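Local coordinates for class D beta-lactamase (Fusobacterium nucleatum subsp. polymorphum, PDB 4IED), which probably hydrolyses beta-lactam antibiotics to substituted beta-amino acids, the reaction of a class D serine beta-lactamase that confers antibiotic resistance, at residues A[71-75]-A[76-80]; A[81-85]-A[86-90]; A[159-162]-A[163-166]. All coordinates share one frame; numbering follows the deposited sequence.

Contact 1: residues A[71-75]-A[76-80]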
# COMPACT_ATOMS: atom_id res chain seq x y z
N GLY A 71 -17.05 7.44 9.05
CA GLY A 71 -17.79 6.76 10.09
C GLY A 71 -18.44 5.41 9.72
O GLY A 71 -19.41 5.00 10.37
N ILE A 72 -17.88 4.73 8.70
CA ILE A 72 -18.50 3.45 8.30
C ILE A 72 -18.33 2.43 9.43
O ILE A 72 -19.20 1.59 9.64
CB ILE A 72 -17.87 2.93 7.00
CG1 ILE A 72 -18.00 3.96 5.85
CG2 ILE A 72 -18.51 1.62 6.66
CD1 ILE A 72 -19.40 4.40 5.51
N VAL A 73 -17.23 2.52 10.15
CA VAL A 73 -16.98 1.78 11.39
C VAL A 73 -16.62 2.85 12.44
O VAL A 73 -16.07 3.86 12.03
CB VAL A 73 -15.86 0.76 11.27
CG1 VAL A 73 -16.25 -0.34 10.25
CG2 VAL A 73 -14.54 1.33 10.85
N LYS A 74 -16.74 2.51 13.71
CA LYS A 74 -16.32 3.38 14.78
C LYS A 74 -14.79 3.50 14.85
O LYS A 74 -14.25 4.60 15.07
CB LYS A 74 -16.91 2.87 16.11
CG LYS A 74 -16.53 3.76 17.25
CD LYS A 74 -17.28 3.45 18.52
CE LYS A 74 -17.26 1.98 18.89
NZ LYS A 74 -15.96 1.40 19.25
N ASN A 75 -14.10 2.37 14.60
CA ASN A 75 -12.64 2.29 14.60
C ASN A 75 -12.26 0.96 13.94
O ASN A 75 -13.15 0.16 13.70
CB ASN A 75 -12.04 2.50 16.01
CG ASN A 75 -12.61 1.55 17.01
OD1 ASN A 75 -12.62 0.33 16.83
ND2 ASN A 75 -13.15 2.20 18.14
N VAL A 76 -10.96 0.77 13.77
CA VAL A 76 -10.43 -0.43 13.09
C VAL A 76 -10.59 -1.71 13.93
O VAL A 76 -10.36 -2.81 13.44
CB VAL A 76 -8.98 -0.24 12.72
CG1 VAL A 76 -8.80 0.89 11.71
CG2 VAL A 76 -8.14 0.06 13.98
N ASP A 77 -11.01 -1.57 15.20
CA ASP A 77 -11.25 -2.74 16.04
C ASP A 77 -12.70 -3.18 16.14
O ASP A 77 -12.99 -4.22 16.68
CB ASP A 77 -10.64 -2.48 17.46
CG ASP A 77 -9.17 -2.40 17.36
OD1 ASP A 77 -8.49 -3.44 17.28
OD2 ASP A 77 -8.60 -1.26 17.33
N GLU A 78 -13.59 -2.43 15.50
CA GLU A 78 -15.03 -2.77 15.53
C GLU A 78 -15.36 -3.85 14.54
O GLU A 78 -15.04 -3.70 13.35
CB GLU A 78 -15.84 -1.55 15.24
CG GLU A 78 -17.32 -1.73 15.59
CD GLU A 78 -18.17 -0.51 15.34
OE1 GLU A 78 -18.19 -0.02 14.21
OE2 GLU A 78 -18.82 -0.03 16.31
N MET A 79 -16.06 -4.84 14.98
CA MET A 79 -16.44 -5.92 14.03
C MET A 79 -17.26 -5.27 12.89
O MET A 79 -18.15 -4.45 13.13
CB MET A 79 -17.18 -7.05 14.70
CG MET A 79 -16.36 -7.73 15.80
SD MET A 79 -14.73 -8.28 15.32
CE MET A 79 -14.94 -9.57 14.19
N PHE A 80 -16.93 -5.70 11.68
CA PHE A 80 -17.49 -5.11 10.45
C PHE A 80 -17.87 -6.11 9.37
O PHE A 80 -18.95 -5.96 8.80
CB PHE A 80 -16.44 -4.15 9.86
CG PHE A 80 -16.87 -3.55 8.51
CD1 PHE A 80 -17.91 -2.67 8.47
CD2 PHE A 80 -16.19 -3.93 7.35
CE1 PHE A 80 -18.37 -2.13 7.24
CE2 PHE A 80 -16.63 -3.36 6.15
CZ PHE A 80 -17.75 -2.55 6.10
O HOH W 1 -13.33 -2.17 11.91
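N75 and E78 are the ends of a type I beta turn, closed by a bond of 3.2 Å from E78 N to N75 O. Four residues earlier, G71 ends the preceding helix in a Schellman motif; glycine readily adopts the positive phi this requires. The N75 side chain braces the turn: with CG between the backbone N and the carbonyl carbon (chi1 55°), OD1 curls forward to accept D77 N at 3.0 Å, an Asx turn nested in the beta turn. Water 1 adds a clasp, donating to both N75 O and E78 O.

E78 reaches back in an extended chain to lay its carboxylate beside K74. OE1 receives K74 N at 3.0 Å along a nearly straight N-H (170°), but from above the carboxylate plane. The K74 side chain crosses that of E78 at about a right angle, with K74 CB 3.5 Å from E78 OE2. On the inner side, V73 CG1 packs 3.4 Å from F80 CD1 and I72 CG2 touches CE1; the aliphatic branches suit a ring that also lies against L99 and E117. D77 turns outward to a salt bridge with R100.

The loop is thus tied by the N75 amide oxygen, the N75 carbonyl and the E78 carboxylate, which accept its N-H groups; the glutamate's negative charge is probably eased by a bound magnesium ion about 4 Å from its side chain.

Contact 2: residues A[81-85]-A[86-90]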
# COMPACT_ATOMS: atom_id res chain seq x y z
N TYR A 81 -17.01 -7.07 9.08
CA TYR A 81 -17.28 -8.06 8.03
C TYR A 81 -17.79 -9.33 8.69
O TYR A 81 -17.17 -9.86 9.65
CB TYR A 81 -16.02 -8.36 7.24
CG TYR A 81 -16.19 -9.47 6.28
CD1 TYR A 81 -16.84 -9.29 5.10
CD2 TYR A 81 -15.63 -10.69 6.55
CE1 TYR A 81 -17.01 -10.40 4.26
CE2 TYR A 81 -15.79 -11.79 5.69
CZ TYR A 81 -16.45 -11.63 4.54
OH TYR A 81 -16.64 -12.74 3.69
N TYR A 82 -18.87 -9.86 8.19
CA TYR A 82 -19.52 -11.05 8.72
C TYR A 82 -19.45 -12.13 7.66
O TYR A 82 -20.04 -12.02 6.54
CB TYR A 82 -21.01 -10.74 9.10
CG TYR A 82 -21.14 -9.67 10.19
CD1 TYR A 82 -21.09 -10.02 11.54
CD2 TYR A 82 -21.26 -8.42 9.85
CE1 TYR A 82 -21.17 -9.01 12.54
CE2 TYR A 82 -21.28 -7.38 10.79
CZ TYR A 82 -21.24 -7.72 12.12
OH TYR A 82 -21.32 -6.67 13.07
N TYR A 83 -18.69 -13.15 7.96
CA TYR A 83 -18.47 -14.23 6.99
C TYR A 83 -19.70 -15.09 6.91
O TYR A 83 -20.51 -15.16 7.87
CB TYR A 83 -17.19 -15.01 7.37
CG TYR A 83 -16.91 -16.15 6.37
CD1 TYR A 83 -16.64 -15.86 5.05
CD2 TYR A 83 -16.77 -17.51 6.77
CE1 TYR A 83 -16.40 -16.88 4.15
CE2 TYR A 83 -16.52 -18.54 5.86
CZ TYR A 83 -16.32 -18.20 4.57
OH TYR A 83 -16.07 -19.25 3.69
N ASP A 84 -19.99 -15.66 5.76
CA ASP A 84 -21.21 -16.43 5.46
C ASP A 84 -20.98 -17.80 4.82
O ASP A 84 -21.91 -18.36 4.25
CB ASP A 84 -22.06 -15.56 4.53
CG ASP A 84 -21.41 -15.41 3.15
OD1 ASP A 84 -20.15 -15.56 2.93
OD2 ASP A 84 -22.24 -15.10 2.18
N GLY A 85 -19.75 -18.29 4.82
CA GLY A 85 -19.43 -19.60 4.25
C GLY A 85 -19.13 -19.54 2.75
O GLY A 85 -18.80 -20.59 2.17
N SER A 86 -19.14 -18.35 2.18
CA SER A 86 -18.90 -18.18 0.73
C SER A 86 -17.42 -18.47 0.35
O SER A 86 -16.53 -18.55 1.19
CB SER A 86 -19.35 -16.77 0.28
OG SER A 86 -18.52 -15.84 0.84
N LYS A 87 -17.17 -18.65 -0.92
CA LYS A 87 -15.86 -18.95 -1.41
C LYS A 87 -14.90 -17.78 -1.12
O LYS A 87 -15.22 -16.60 -1.42
CB LYS A 87 -15.94 -19.21 -2.91
CG LYS A 87 -16.46 -20.58 -3.12
CD LYS A 87 -16.13 -21.02 -4.52
CE LYS A 87 -16.81 -22.34 -4.86
NZ LYS A 87 -16.66 -22.61 -6.32
N VAL A 88 -13.71 -18.13 -0.59
CA VAL A 88 -12.66 -17.12 -0.34
C VAL A 88 -11.36 -17.69 -0.77
O VAL A 88 -11.06 -18.83 -0.52
CB VAL A 88 -12.61 -16.61 1.16
CG1 VAL A 88 -13.78 -15.75 1.50
CG2 VAL A 88 -12.55 -17.75 2.13
N PHE A 89 -10.48 -16.88 -1.37
CA PHE A 89 -9.27 -17.44 -1.88
C PHE A 89 -8.32 -17.93 -0.80
O PHE A 89 -7.74 -19.01 -0.96
CB PHE A 89 -8.54 -16.45 -2.77
CG PHE A 89 -7.38 -17.07 -3.47
CD1 PHE A 89 -7.55 -18.06 -4.46
CD2 PHE A 89 -6.12 -16.64 -3.17
CE1 PHE A 89 -6.44 -18.56 -5.13
CE2 PHE A 89 -5.01 -17.15 -3.82
CZ PHE A 89 -5.17 -18.15 -4.76
N LEU A 90 -8.19 -17.17 0.28
CA LEU A 90 -7.35 -17.61 1.39
C LEU A 90 -8.20 -17.98 2.60
O LEU A 90 -9.18 -17.38 2.89
CB LEU A 90 -6.43 -16.43 1.80
CG LEU A 90 -5.35 -16.04 0.82
CD1 LEU A 90 -4.60 -14.78 1.25
CD2 LEU A 90 -4.42 -17.17 0.45
O HOH W 2 -18.47 -12.60 1.77
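D84 and S86 meet across G85 through one carboxylate oxygen that accepts twice. D84 OD1 accepts S86 OG at 2.7 Å on its syn lone pair, the side of the other oxygen, while S86 N approaches the same OD1 at 3.1 Å from well above the carboxylate plane. The second bond closes an Asx turn, and the pair holds both the backbone and the side chain of S86 against the aspartate. A serine suits this place because its hydroxyl is short enough to double back: a chi1 of 68° turns OG to the very oxygen that its own N-H meets. G85 supplies the positive phi of the bend, where a side chain would press on the preceding carbonyl oxygen.

The carbonyl of S86 is satisfied separately. Y83 OH donates to S86 O at 2.6 Å, the oxygen lying at the ring's edge, near its plane. Over one face of the same ring sits G85 N, 3.3 Å above the plane and over its centre, so the tyrosine fits under the bend while its hydroxyl holds the S86 carbonyl beyond it. V88 CG1 adds an apolar touch at 3.9 Å to Y83 CE1. Water 2 lies 2.7 Å from Y81 OH and gives a weak bond to S86 OG.

This is a surface loop between helices 62-69 and 99-105. Y83 N is bound to D96 OD1, Y81 rests on P109 and A110 at the start of helix 108-130, and V88 touches P109 and W93.

Contact 3: residues A[159-162]-A[163-166]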
# COMPACT_ATOMS: atom_id res chain seq x y z
N LYS A 159 4.70 9.86 -1.96
CA LYS A 159 4.27 11.19 -1.49
C LYS A 159 3.15 11.08 -0.47
O LYS A 159 3.18 11.72 0.60
CB LYS A 159 3.92 12.09 -2.68
CG LYS A 159 5.11 12.52 -3.53
CD LYS A 159 4.87 13.53 -4.63
CE LYS A 159 6.13 13.73 -5.53
NZ LYS A 159 5.86 14.48 -6.83
N LEU A 160 2.18 10.22 -0.74
CA LEU A 160 1.08 10.02 0.16
C LEU A 160 1.52 9.42 1.50
O LEU A 160 1.05 9.79 2.59
CB LEU A 160 -0.01 9.15 -0.40
CG LEU A 160 -0.97 9.75 -1.39
CD1 LEU A 160 -1.73 8.64 -2.11
CD2 LEU A 160 -1.88 10.74 -0.74
N LEU A 161 2.44 8.48 1.43
CA LEU A 161 2.88 7.73 2.62
C LEU A 161 3.75 8.64 3.49
O LEU A 161 3.67 8.55 4.70
CB LEU A 161 3.62 6.47 2.20
CG LEU A 161 2.68 5.43 1.64
CD1 LEU A 161 3.46 4.38 0.84
CD2 LEU A 161 1.76 4.71 2.66
N ASN A 162 4.56 9.48 2.88
CA ASN A 162 5.32 10.47 3.64
C ASN A 162 4.39 11.34 4.48
O ASN A 162 4.62 11.62 5.67
CB ASN A 162 6.20 11.30 2.71
CG ASN A 162 6.89 12.41 3.51
OD1 ASN A 162 7.65 12.17 4.42
ND2 ASN A 162 6.59 13.56 3.15
N LEU A 163 3.31 11.77 3.88
CA LEU A 163 2.30 12.57 4.62
C LEU A 163 1.54 11.75 5.71
O LEU A 163 1.35 12.20 6.85
CB LEU A 163 1.33 13.24 3.66
CG LEU A 163 1.96 14.24 2.72
CD1 LEU A 163 0.95 14.60 1.60
CD2 LEU A 163 2.50 15.43 3.45
N LEU A 164 1.06 10.58 5.33
CA LEU A 164 0.36 9.72 6.28
C LEU A 164 1.21 9.45 7.53
O LEU A 164 0.73 9.51 8.65
CB LEU A 164 0.01 8.35 5.62
CG LEU A 164 -0.72 7.35 6.53
CD1 LEU A 164 -2.02 7.90 7.18
CD2 LEU A 164 -1.01 6.05 5.80
N SER A 165 2.49 9.15 7.33
CA SER A 165 3.41 8.73 8.41
C SER A 165 3.58 9.87 9.46
O SER A 165 3.91 9.64 10.56
CB SER A 165 4.79 8.38 7.84
OG SER A 165 5.46 9.52 7.38
N GLN A 166 3.33 11.11 9.01
CA GLN A 166 3.38 12.31 9.88
C GLN A 166 1.99 12.88 10.23
O GLN A 166 1.89 14.00 10.78
CB GLN A 166 4.15 13.33 9.09
CG GLN A 166 5.60 12.95 8.76
CD GLN A 166 6.25 14.03 7.92
OE1 GLN A 166 6.26 14.06 6.67
NE2 GLN A 166 6.64 15.07 8.64
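S165 folds its hydroxyl back over the carbonyl of N162, one turn earlier in the helix, and OG donates to N162 O at 2.8 Å. A chi1 of 69° is what brings the serine oxygen against the previous turn. It meets the carbonyl from above its plane, at a C=O...OG angle of 118°, rather than on a lone pair. Serine suits this largely buried spot because its polar end is met by the helix's own backbone.

The backbone beneath is regular. L164 N binds L160 O at 2.9 Å, S165 N binds L161 O at the same 2.9 Å, and L163 N makes a longer bond of 3.3 Å to K159 O. Past the last turn, Q166 N bonds to L163 O at 3.1 Å, a closure that steps back three residues instead of four. The Q166 side chain leans over that end, its CG 3.5 Å from N162 O, and its amide plane is turned 49° from that of N162. On the flank, L163 CG lies 3.5 Å from K159 O, an aliphatic touch along the helix. L161 and L164, three apart and thus on one side of the helix, bring their CD2 methyls to 4.4 Å.

That leucine side is buried within the fold. L161 and L164 lie on W214 of strand 208-216, with V212 also under L161, while L164 reaches Q176 and V179 of helix 173-182, whose K180 takes up S165 O. N162, S165 and Q166 face strand 221-229 through S223 and I221, so the end of helix 154-165 is wedged between the sheet and helix 173-182.

Contacts 1 and 2 form one continuous run, 71-90, linking helices 62-69 and 99-105, yet their centres lie about 19 Å apart because the run is extended rather than compact. Contact 3 sits nearer the chain's middle: its centre is about 23 Å from that of contact 1, with nearest atoms about 11 Å apart, and 32 Å from that of contact 2, opposite it across the chain's centre. L164 of contact 3 touches I61, next to the carboxylated active-site K60, and helix 62-69 runs from there into contact 1. Helix 173-182 borders both, meeting V76 through I182. One magnesium ion lies about 4 Å from the E78 side chain, another about 5 Å from that of Q166.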